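DTDP-4-dehydrorhamnose 3,5-epimerase (Elizabethkingia anophelis NUHP1, PDB 6C46) probably catalyses the epimerization of dTDP-4-dehydro-6-deoxy-alpha-D-glucose at C3' and C5' to give dTDP-4-dehydro-beta-L-rhamnose, a step in dTDP-L-rhamnose biosynthesis. Local coordinates at residues A[34-37]-A[41-44]; A[9-14]-A[20-25]; A[107-112]-A[117-122]; A[51-56]-A[79-84]. All coordinates share one frame; numbering follows the deposited sequence.

How the interactions relate
Interactions 2, 3 and 4 form a continuous path through the six-stranded sheet. Strand 20-23 of interaction 2 bonds to strand 118-121 of interaction 3 (Ile-22 N to Gln-118 O, 2.8 Å), and that strand bonds in turn to strand 80-86 of interaction 4 (Val-121 N to Lys-80 O, 2.8 Å). Helix 40-47 of interaction 1 packs on the hairpin of interaction 2, the centres of the two interactions lying about 10 Å apart, and its calcium ligand Glu-44 accepts a bond from Gly-51 N of interaction 4. Interactions 1 and 4 both touch the second subunit. The side chain of Lys-80 in interaction 4 lies about 5 Å from those of the predicted catalytic residues His-70 and Tyr-140.

Interaction 1 of 4, residues A[34-37]-A[41-44]; sequences FYEK and KKFE. With CA (calcium ion), chain F.
Lys-42 NZ is gripped by two oxygens, Glu-36 OE1 across the contact and the backbone carbonyl of His-7, evidently part of the N-terminal histidine tag. The bond to Glu-36 OE1 is a salt bridge of 2.8 Å; the amine meets the carboxylate on its syn side, 18° out of the plane. The two chains come at each other from opposite directions. Glu-36 carries CG anti to its amide nitrogen (chi1 -178°) and runs on extended, while Lys-42, extended beyond CG, brings CD within 3.6 Å of Glu-36 OE1. Glu-36 OE2 accepts from Asn-39 ND2 and from Gln-55 NE2 of the second subunit, and these bonds should help fix the rotation of the carboxylate. The salt bridge thus ties strand 32-39 to helix 40-47, which follows it directly in the chain. Residues 34 to 36 also form an antiparallel ladder with a strand of the second subunit, and the sheet runs on across the dimer interface. The helix presents Glu-44 to the calcium ion. Its carboxylate binds in bidentate fashion, with Glu-44 OE2 2.4 Å from the metal, and OE2 also accepts a hydrogen bond from Gly-51 N. Glu-40 OE2 and three waters are further ligands, water 1 lying 2.4 Å from the calcium.

Interaction 2 of 4, residues A[9-14]-A[20-25]; sequences MKLVKT and YIIEPT
Strands 10-13 and 20-23 run antiparallel as the arms of a beta hairpin, with axes 4.4 Å apart at closest and N-to-C directions 144° apart. The hairpin ends the six-stranded sheet, strand 10-13 being outermost within the chain. Its centre is the hydrogen-bonded pair Val-12 and Ile-21, where Val-12 N reaches Ile-21 O at 2.7 Å and Ile-21 N returns to Val-12 O at 3.0 Å. Their side chains share a face, CB to CB at 4.1 Å, and from it Ile-21 reaches Met-109 and Tyr-107 of strand 106-112. Leu-11 and Ile-22, the neighbouring non-hydrogen-bonded pair, project from the other face side by side. Leu-11 CD2 meets Ile-22 CG1 at 3.6 Å, and Leu-11 also packs on Leu-46 and Thr-47 of helix 40-47. Near the turn, Thr-14 CG2 leans on CG1 of Ile-21. With chi1 at 74°, Thr-14 OG1 sits between its own nitrogen and carbonyl carbon, where it bonds Cys-19 O and Leu-16 N. At the far end a water bridges the strands, accepting from Lys-10 N at 2.8 Å and donating to Glu-23 O at 2.6 Å. The Lys-13 chain, bent at chi2 and chi4, passes CD by CE1 of the Tyr-20 ring and folds back to place NZ 2.9 Å from Thr-14 O.

Interaction 3 of 4, residues A[107-112]-A[117-122]; sequences YGMELS and LQFYVP
Phe-119, Leu-117 and Met-109 bury most of the surface in this contact, which joins two sheets of the cupin fold: strand 106-112 at the edge of one faces strand 118-121 inside the other. The strand axes come no nearer than 8.2 Å, and side chains fill most of the interval, with no direct hydrogen bond between the segments. Met-109 makes a Met-aromatic contact, its SD lying over one face of the Phe-119 ring, 4.0 Å from the centroid and 27° off the normal. The sulfur is displaced toward the rim and comes closest to Phe-119 CD2, at 3.6 Å. A chi1 of 66° sets Met-109 CG between the backbone nitrogen and the carbonyl carbon, and a bend at chi3 carries the methyl CE to 3.7 Å from Leu-117 CD1. The one thioether therefore serves both partners. Leu-111 closes the layer with a branch for each, CD2 against Leu-117 CB at 3.9 Å and CD1 against CB of Phe-119. Val-82 and Ala-93 of neighbouring strands also touch Phe-119. At the outer end of the ring, Phe-119 CZ abuts the edge of the Tyr-107 ring in its plane, 3.8 Å from Tyr-107 CD2.

Interaction 4 of 4, residues A[51-56]-A[79-84]; sequences GHFVQD and AKLVSC
Phe-53 is the one residue of 51-56 that packs closely on 79-84, and it does so with the far end of its ring, Phe-53 CZ lying 3.8 Å from Leu-81 CB. The contact reaches across one strand of the six-stranded antiparallel sheet of the cupin fold, in which strand 135-142 lies between strands 55-62 and 80-86; the ring bridges two pieces of chain whose nearest alpha carbons, those of Phe-53 and Ala-79, are still 8.4 Å apart. CG of Phe-53 stands anti to its carbonyl carbon (chi1 -67°), a rotation that extends the ring to Leu-81, whose side chain it meets at about a right angle. The carbonyl oxygen of Ala-79 lies at the ring edge, near its plane and 4.0 Å from Phe-53 CE1, and Tyr-38 adds an edge-to-face ring contact. The fit relaxes beside this point. Ala-79 brings its methyl no nearer than 4.8 Å to the other segment, and the CB of Lys-80 turns away from it, the side chain running to within about 5 Å of the predicted catalytic residues His-70 and Tyr-140. Val-54 and Gln-55 form a classic beta bulge opposite Cys-142 of the intervening strand. The loose side of 51-56 belongs to the dimer interface: partly exposed His-52 stacks on His-52 of the second subunit and bonds through NE2 to Glu-40 of that subunit. Over one face of the His-52 ring, Val-54 CG1 sits 3.6 Å above the plane, offset toward the rim.

Interaction 1 of 4, residues A[34-37]-A[41-44]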
# COMPACT_ATOMS: atom_id res chain seq x y z
N PHE A 34 -12.25 6.00 -7.38
CA PHE A 34 -11.72 5.83 -6.04
C PHE A 34 -12.22 4.51 -5.50
O PHE A 34 -13.29 4.04 -5.89
CB PHE A 34 -12.17 6.97 -5.11
N TYR A 35 -11.44 3.92 -4.59
CA TYR A 35 -11.90 2.72 -3.89
C TYR A 35 -11.12 2.56 -2.59
O TYR A 35 -10.00 3.07 -2.44
CB TYR A 35 -11.78 1.44 -4.73
CG TYR A 35 -10.40 0.99 -5.17
CD1 TYR A 35 -9.76 -0.07 -4.52
CD2 TYR A 35 -9.76 1.56 -6.28
CE1 TYR A 35 -8.51 -0.53 -4.95
CE2 TYR A 35 -8.50 1.09 -6.72
CZ TYR A 35 -7.89 0.06 -6.04
OH TYR A 35 -6.66 -0.41 -6.45
N GLU A 36 -11.77 1.88 -1.65
CA GLU A 36 -11.14 1.45 -0.41
C GLU A 36 -10.42 0.14 -0.70
O GLU A 36 -11.06 -0.89 -0.93
CB GLU A 36 -12.18 1.28 0.70
CG GLU A 36 -11.57 0.86 2.05
CD GLU A 36 -12.63 0.62 3.12
OE1 GLU A 36 -13.45 -0.32 2.97
OE2 GLU A 36 -12.64 1.38 4.11
N LYS A 37 -9.10 0.18 -0.73
CA LYS A 37 -8.35 -1.02 -1.08
C LYS A 37 -8.39 -2.04 0.04
O LYS A 37 -8.55 -3.23 -0.21
CB LYS A 37 -6.91 -0.64 -1.39
CG LYS A 37 -6.05 -1.81 -1.80
CD LYS A 37 -4.74 -1.27 -2.47
CE LYS A 37 -3.75 -2.41 -2.74
NZ LYS A 37 -2.58 -1.97 -3.58
N LYS A 41 -10.74 -3.57 9.95
CA LYS A 41 -11.93 -3.92 10.71
C LYS A 41 -12.84 -4.82 9.89
O LYS A 41 -13.32 -5.85 10.37
CB LYS A 41 -12.66 -2.66 11.14
CG LYS A 41 -13.94 -2.91 11.93
CD LYS A 41 -14.64 -1.60 12.33
CE LYS A 41 -13.80 -0.82 13.36
NZ LYS A 41 -14.40 0.49 13.77
N LYS A 42 -13.05 -4.45 8.62
CA LYS A 42 -13.93 -5.26 7.78
C LYS A 42 -13.34 -6.63 7.55
O LYS A 42 -14.06 -7.64 7.60
CB LYS A 42 -14.16 -4.56 6.44
CG LYS A 42 -14.98 -3.26 6.58
CD LYS A 42 -15.12 -2.50 5.27
CE LYS A 42 -16.00 -1.25 5.45
NZ LYS A 42 -15.99 -0.51 4.18
N PHE A 43 -12.04 -6.69 7.30
CA PHE A 43 -11.39 -7.96 7.04
C PHE A 43 -11.48 -8.86 8.26
O PHE A 43 -11.81 -10.05 8.14
CB PHE A 43 -9.94 -7.72 6.64
CG PHE A 43 -9.19 -8.98 6.37
CD1 PHE A 43 -9.28 -9.58 5.13
CD2 PHE A 43 -8.38 -9.54 7.35
CE1 PHE A 43 -8.57 -10.75 4.86
CE2 PHE A 43 -7.67 -10.70 7.11
CZ PHE A 43 -7.76 -11.31 5.86
N GLU A 44 -11.18 -8.32 9.44
CA GLU A 44 -11.22 -9.14 10.66
C GLU A 44 -12.65 -9.58 10.98
O GLU A 44 -12.86 -10.72 11.41
CB GLU A 44 -10.60 -8.36 11.83
CG GLU A 44 -9.10 -8.21 11.61
CD GLU A 44 -8.38 -7.44 12.73
OE1 GLU A 44 -9.03 -6.72 13.53
OE2 GLU A 44 -7.16 -7.61 12.81
CA CA F . -6.81 -5.97 14.55
O HOH W 1 -7.82 -7.04 16.44
O HOH W 2 -8.22 -4.17 15.27
O HOH W 3 -4.97 -7.56 14.87

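Interaction 2 of 4, residues A[9-14]-A[20-25]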
# COMPACT_ATOMS: atom_id res chain seq x y z
N MET A 9 -16.84 -5.14 2.36
CA MET A 9 -15.66 -5.74 1.72
C MET A 9 -16.07 -7.03 1.02
O MET A 9 -16.89 -7.81 1.53
CB MET A 9 -14.58 -6.02 2.76
CG MET A 9 -13.38 -6.79 2.23
SD MET A 9 -12.10 -6.99 3.50
CE MET A 9 -11.23 -5.40 3.34
N LYS A 10 -15.48 -7.28 -0.15
CA LYS A 10 -15.83 -8.46 -0.93
C LYS A 10 -14.62 -9.39 -0.95
O LYS A 10 -13.64 -9.12 -1.66
CB LYS A 10 -16.25 -8.12 -2.35
CG LYS A 10 -16.83 -9.36 -3.05
CD LYS A 10 -17.25 -9.12 -4.51
CE LYS A 10 -18.57 -8.42 -4.69
NZ LYS A 10 -18.95 -8.46 -6.15
N LEU A 11 -14.68 -10.47 -0.17
CA LEU A 11 -13.64 -11.49 -0.14
C LEU A 11 -14.16 -12.68 -0.91
O LEU A 11 -15.22 -13.21 -0.58
CB LEU A 11 -13.31 -11.91 1.29
CG LEU A 11 -12.76 -10.84 2.23
CD1 LEU A 11 -12.35 -11.46 3.55
CD2 LEU A 11 -11.58 -10.21 1.60
N VAL A 12 -13.41 -13.14 -1.91
CA VAL A 12 -13.85 -14.23 -2.77
C VAL A 12 -13.11 -15.51 -2.38
O VAL A 12 -11.88 -15.51 -2.28
CB VAL A 12 -13.64 -13.89 -4.25
CG1 VAL A 12 -13.96 -15.08 -5.13
CG2 VAL A 12 -14.52 -12.68 -4.65
N LYS A 13 -13.86 -16.59 -2.18
CA LYS A 13 -13.29 -17.87 -1.78
C LYS A 13 -12.34 -18.42 -2.84
O LYS A 13 -12.56 -18.27 -4.04
CB LYS A 13 -14.44 -18.87 -1.54
CG LYS A 13 -13.99 -20.19 -0.92
CD LYS A 13 -13.86 -20.06 0.59
CE LYS A 13 -13.61 -21.42 1.24
NZ LYS A 13 -12.26 -21.96 0.85
N THR A 14 -11.27 -19.08 -2.38
CA THR A 14 -10.43 -19.87 -3.28
C THR A 14 -10.44 -21.32 -2.82
O THR A 14 -10.99 -21.63 -1.75
CB THR A 14 -8.99 -19.35 -3.31
OG1 THR A 14 -8.34 -19.71 -2.09
CG2 THR A 14 -8.97 -17.84 -3.46
N TYR A 20 -7.93 -15.84 0.37
CA TYR A 20 -9.02 -15.09 -0.25
C TYR A 20 -8.51 -14.10 -1.27
O TYR A 20 -7.39 -13.59 -1.18
CB TYR A 20 -9.87 -14.29 0.78
CG TYR A 20 -10.48 -15.20 1.81
CD1 TYR A 20 -11.59 -15.99 1.49
CD2 TYR A 20 -9.96 -15.27 3.09
CE1 TYR A 20 -12.14 -16.86 2.42
CE2 TYR A 20 -10.51 -16.12 4.03
CZ TYR A 20 -11.59 -16.90 3.70
OH TYR A 20 -12.11 -17.74 4.64
N ILE A 21 -9.38 -13.81 -2.23
CA ILE A 21 -9.20 -12.71 -3.17
C ILE A 21 -10.02 -11.52 -2.67
O ILE A 21 -11.22 -11.67 -2.39
CB ILE A 21 -9.66 -13.12 -4.59
CG1 ILE A 21 -8.81 -14.29 -5.09
CG2 ILE A 21 -9.60 -11.90 -5.56
CD1 ILE A 21 -9.49 -15.04 -6.24
N ILE A 22 -9.41 -10.35 -2.58
CA ILE A 22 -10.15 -9.12 -2.27
C ILE A 22 -10.51 -8.47 -3.59
O ILE A 22 -9.62 -8.01 -4.33
CB ILE A 22 -9.36 -8.15 -1.40
CG1 ILE A 22 -8.80 -8.87 -0.18
CG2 ILE A 22 -10.29 -6.95 -1.02
CD1 ILE A 22 -8.19 -7.94 0.88
N GLU A 23 -11.80 -8.42 -3.89
CA GLU A 23 -12.30 -7.74 -5.08
C GLU A 23 -12.75 -6.35 -4.70
O GLU A 23 -13.60 -6.21 -3.81
CB GLU A 23 -13.47 -8.51 -5.69
CG GLU A 23 -14.19 -7.78 -6.83
CD GLU A 23 -15.36 -8.60 -7.39
OE1 GLU A 23 -15.27 -9.84 -7.37
OE2 GLU A 23 -16.36 -8.01 -7.84
N PRO A 24 -12.23 -5.30 -5.33
CA PRO A 24 -12.53 -3.94 -4.90
C PRO A 24 -13.89 -3.47 -5.42
O PRO A 24 -14.38 -3.93 -6.46
CB PRO A 24 -11.40 -3.13 -5.54
CG PRO A 24 -11.24 -3.82 -6.88
CD PRO A 24 -11.45 -5.32 -6.59
N THR A 25 -14.50 -2.55 -4.69
CA THR A 25 -15.70 -1.86 -5.16
C THR A 25 -15.25 -0.48 -5.62
O THR A 25 -14.98 0.40 -4.80
CB THR A 25 -16.75 -1.77 -4.05
OG1 THR A 25 -17.14 -3.09 -3.68
CG2 THR A 25 -17.96 -1.00 -4.53
O HOH W 4 -13.76 -5.39 -1.30
O HOH W 5 -11.59 -20.45 3.85

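Interaction 3 of 4, residues A[107-112]-A[117-122]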
# COMPACT_ATOMS: atom_id res chain seq x y z
N TYR A 107 -2.78 -22.82 -5.48
CA TYR A 107 -3.72 -21.99 -6.23
C TYR A 107 -2.97 -20.82 -6.83
O TYR A 107 -2.15 -20.19 -6.16
CB TYR A 107 -4.86 -21.49 -5.33
CG TYR A 107 -5.88 -20.64 -6.07
CD1 TYR A 107 -6.81 -21.23 -6.93
CD2 TYR A 107 -5.94 -19.28 -5.89
CE1 TYR A 107 -7.75 -20.45 -7.61
CE2 TYR A 107 -6.88 -18.50 -6.57
CZ TYR A 107 -7.78 -19.09 -7.41
OH TYR A 107 -8.69 -18.30 -8.07
N GLY A 108 -3.24 -20.54 -8.09
CA GLY A 108 -2.61 -19.42 -8.76
C GLY A 108 -3.64 -18.52 -9.40
O GLY A 108 -4.73 -18.96 -9.78
N MET A 109 -3.27 -17.26 -9.58
CA MET A 109 -4.16 -16.28 -10.17
C MET A 109 -3.35 -15.10 -10.69
O MET A 109 -2.27 -14.80 -10.19
CB MET A 109 -5.19 -15.79 -9.14
CG MET A 109 -4.52 -15.00 -8.01
SD MET A 109 -5.72 -14.27 -6.88
CE MET A 109 -6.53 -13.09 -7.98
N GLU A 110 -3.92 -14.41 -11.68
CA GLU A 110 -3.29 -13.22 -12.23
C GLU A 110 -3.64 -12.00 -11.37
O GLU A 110 -4.81 -11.75 -11.06
CB GLU A 110 -3.72 -12.97 -13.68
CG GLU A 110 -3.13 -11.67 -14.25
CD GLU A 110 -3.27 -11.51 -15.76
OE1 GLU A 110 -3.50 -10.37 -16.22
OE2 GLU A 110 -3.13 -12.52 -16.49
N LEU A 111 -2.61 -11.25 -10.97
CA LEU A 111 -2.77 -9.96 -10.32
C LEU A 111 -2.24 -8.90 -11.28
O LEU A 111 -1.16 -9.07 -11.85
CB LEU A 111 -2.00 -9.92 -8.99
CG LEU A 111 -2.41 -11.01 -8.00
CD1 LEU A 111 -1.46 -11.03 -6.79
CD2 LEU A 111 -3.84 -10.80 -7.51
N SER A 112 -2.99 -7.82 -11.47
CA SER A 112 -2.55 -6.82 -12.43
C SER A 112 -2.95 -5.42 -11.96
O SER A 112 -3.85 -5.25 -11.13
CB SER A 112 -3.14 -7.11 -13.83
OG SER A 112 -4.54 -6.85 -13.87
N LEU A 117 -6.90 -6.54 -8.23
CA LEU A 117 -7.15 -7.58 -7.24
C LEU A 117 -6.04 -7.65 -6.19
O LEU A 117 -4.87 -7.34 -6.45
CB LEU A 117 -7.27 -8.94 -7.94
CG LEU A 117 -8.48 -9.06 -8.90
CD1 LEU A 117 -8.52 -10.44 -9.64
CD2 LEU A 117 -9.78 -8.84 -8.13
N GLN A 118 -6.41 -8.10 -5.00
CA GLN A 118 -5.44 -8.47 -3.98
C GLN A 118 -5.66 -9.92 -3.58
O GLN A 118 -6.78 -10.42 -3.61
CB GLN A 118 -5.58 -7.60 -2.74
CG GLN A 118 -5.40 -6.11 -3.00
CD GLN A 118 -5.92 -5.36 -1.81
OE1 GLN A 118 -5.19 -5.11 -0.87
NE2 GLN A 118 -7.23 -5.05 -1.82
N PHE A 119 -4.58 -10.55 -3.13
CA PHE A 119 -4.57 -11.98 -2.82
C PHE A 119 -4.06 -12.09 -1.39
O PHE A 119 -2.97 -11.59 -1.09
CB PHE A 119 -3.67 -12.70 -3.82
CG PHE A 119 -3.69 -14.22 -3.75
CD1 PHE A 119 -2.55 -14.94 -4.07
CD2 PHE A 119 -4.84 -14.91 -3.44
CE1 PHE A 119 -2.56 -16.35 -4.06
CE2 PHE A 119 -4.86 -16.30 -3.42
CZ PHE A 119 -3.71 -17.02 -3.72
N TYR A 120 -4.87 -12.67 -0.51
CA TYR A 120 -4.49 -12.83 0.90
C TYR A 120 -3.99 -14.26 1.11
O TYR A 120 -4.75 -15.21 0.94
CB TYR A 120 -5.65 -12.55 1.86
CG TYR A 120 -5.30 -12.92 3.30
CD1 TYR A 120 -4.45 -12.11 4.05
CD2 TYR A 120 -5.77 -14.10 3.89
CE1 TYR A 120 -4.10 -12.44 5.36
CE2 TYR A 120 -5.41 -14.46 5.21
CZ TYR A 120 -4.58 -13.61 5.93
OH TYR A 120 -4.20 -13.92 7.22
N VAL A 121 -2.73 -14.39 1.50
CA VAL A 121 -2.01 -15.65 1.69
C VAL A 121 -1.77 -15.81 3.19
O VAL A 121 -0.95 -15.06 3.77
CB VAL A 121 -0.67 -15.65 0.93
CG1 VAL A 121 0.00 -16.99 1.07
CG2 VAL A 121 -0.86 -15.29 -0.55
N PRO A 122 -2.43 -16.74 3.86
CA PRO A 122 -2.29 -16.86 5.33
C PRO A 122 -0.88 -17.27 5.76
O PRO A 122 -0.09 -17.79 4.98
CB PRO A 122 -3.29 -17.97 5.70
CG PRO A 122 -4.24 -18.08 4.48
CD PRO A 122 -3.41 -17.69 3.29
O HOH W 6 -3.36 -6.42 -8.50

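Interaction 4 of 4, residues A[51-56]-A[79-84]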
# COMPACT_ATOMS: atom_id res chain seq x y z
N GLY A 51 -5.89 -9.05 10.95
CA GLY A 51 -5.81 -8.14 9.81
C GLY A 51 -4.79 -7.03 9.96
O GLY A 51 -4.79 -6.09 9.15
N HIS A 52 -3.93 -7.09 10.97
CA HIS A 52 -2.94 -6.05 11.26
C HIS A 52 -1.68 -6.29 10.46
O HIS A 52 -0.87 -7.17 10.79
CB HIS A 52 -2.63 -6.06 12.75
CG HIS A 52 -1.63 -5.02 13.17
ND1 HIS A 52 -1.16 -4.94 14.47
CD2 HIS A 52 -1.06 -4.00 12.49
CE1 HIS A 52 -0.30 -3.93 14.55
NE2 HIS A 52 -0.22 -3.34 13.37
N PHE A 53 -1.47 -5.50 9.39
CA PHE A 53 -0.22 -5.56 8.63
C PHE A 53 0.78 -4.55 9.16
O PHE A 53 0.41 -3.43 9.52
CB PHE A 53 -0.51 -5.35 7.15
CG PHE A 53 -1.32 -6.50 6.57
CD1 PHE A 53 -0.69 -7.65 6.13
CD2 PHE A 53 -2.70 -6.46 6.59
CE1 PHE A 53 -1.43 -8.74 5.65
CE2 PHE A 53 -3.46 -7.54 6.12
CZ PHE A 53 -2.82 -8.68 5.64
N VAL A 54 2.06 -4.96 9.22
CA VAL A 54 3.10 -4.20 9.90
C VAL A 54 4.24 -3.80 8.97
O VAL A 54 5.14 -3.05 9.40
CB VAL A 54 3.69 -4.99 11.10
CG1 VAL A 54 2.62 -5.29 12.14
CG2 VAL A 54 4.36 -6.28 10.61
N GLN A 55 4.27 -4.31 7.75
CA GLN A 55 5.38 -4.05 6.86
C GLN A 55 4.83 -4.06 5.44
O GLN A 55 3.97 -4.88 5.11
CB GLN A 55 6.46 -5.12 7.00
CG GLN A 55 7.55 -4.96 6.00
CD GLN A 55 8.42 -6.18 5.90
OE1 GLN A 55 7.98 -7.23 5.44
NE2 GLN A 55 9.67 -6.06 6.34
N ASP A 56 5.32 -3.14 4.61
CA ASP A 56 4.96 -3.08 3.19
C ASP A 56 6.23 -3.12 2.37
O ASP A 56 7.17 -2.37 2.66
CB ASP A 56 4.19 -1.79 2.86
CG ASP A 56 2.96 -1.60 3.72
OD1 ASP A 56 2.56 -2.56 4.42
OD2 ASP A 56 2.38 -0.49 3.71
N ALA A 79 1.68 -13.72 7.17
CA ALA A 79 0.58 -13.60 6.22
C ALA A 79 0.90 -12.47 5.26
O ALA A 79 1.52 -11.47 5.66
CB ALA A 79 -0.75 -13.33 6.95
N LYS A 80 0.50 -12.63 3.99
CA LYS A 80 0.85 -11.69 2.93
C LYS A 80 -0.41 -11.25 2.19
O LYS A 80 -1.24 -12.09 1.83
CB LYS A 80 1.85 -12.31 1.95
CG LYS A 80 3.20 -12.64 2.61
CD LYS A 80 4.05 -13.62 1.79
CE LYS A 80 5.33 -14.02 2.55
NZ LYS A 80 6.03 -15.23 1.93
N LEU A 81 -0.54 -9.94 1.98
CA LEU A 81 -1.61 -9.38 1.15
C LEU A 81 -0.92 -8.76 -0.05
O LEU A 81 -0.20 -7.77 0.09
CB LEU A 81 -2.41 -8.32 1.92
CG LEU A 81 -3.61 -7.74 1.18
CD1 LEU A 81 -4.64 -8.81 0.86
CD2 LEU A 81 -4.20 -6.64 2.07
N VAL A 82 -1.10 -9.37 -1.22
CA VAL A 82 -0.25 -9.03 -2.35
C VAL A 82 -1.09 -8.48 -3.49
O VAL A 82 -2.27 -8.82 -3.65
CB VAL A 82 0.58 -10.26 -2.79
CG1 VAL A 82 1.38 -10.82 -1.63
CG2 VAL A 82 -0.31 -11.36 -3.30
N SER A 83 -0.48 -7.60 -4.28
CA SER A 83 -1.15 -7.06 -5.45
C SER A 83 -0.09 -6.56 -6.41
O SER A 83 1.10 -6.50 -6.09
CB SER A 83 -2.13 -5.94 -5.08
OG SER A 83 -1.46 -4.87 -4.41
N CYS A 84 -0.54 -6.21 -7.61
CA CYS A 84 0.36 -5.75 -8.66
C CYS A 84 -0.00 -4.31 -8.98
O CYS A 84 -1.15 -4.03 -9.34
CB CYS A 84 0.24 -6.66 -9.88
SG CYS A 84 1.21 -6.11 -11.25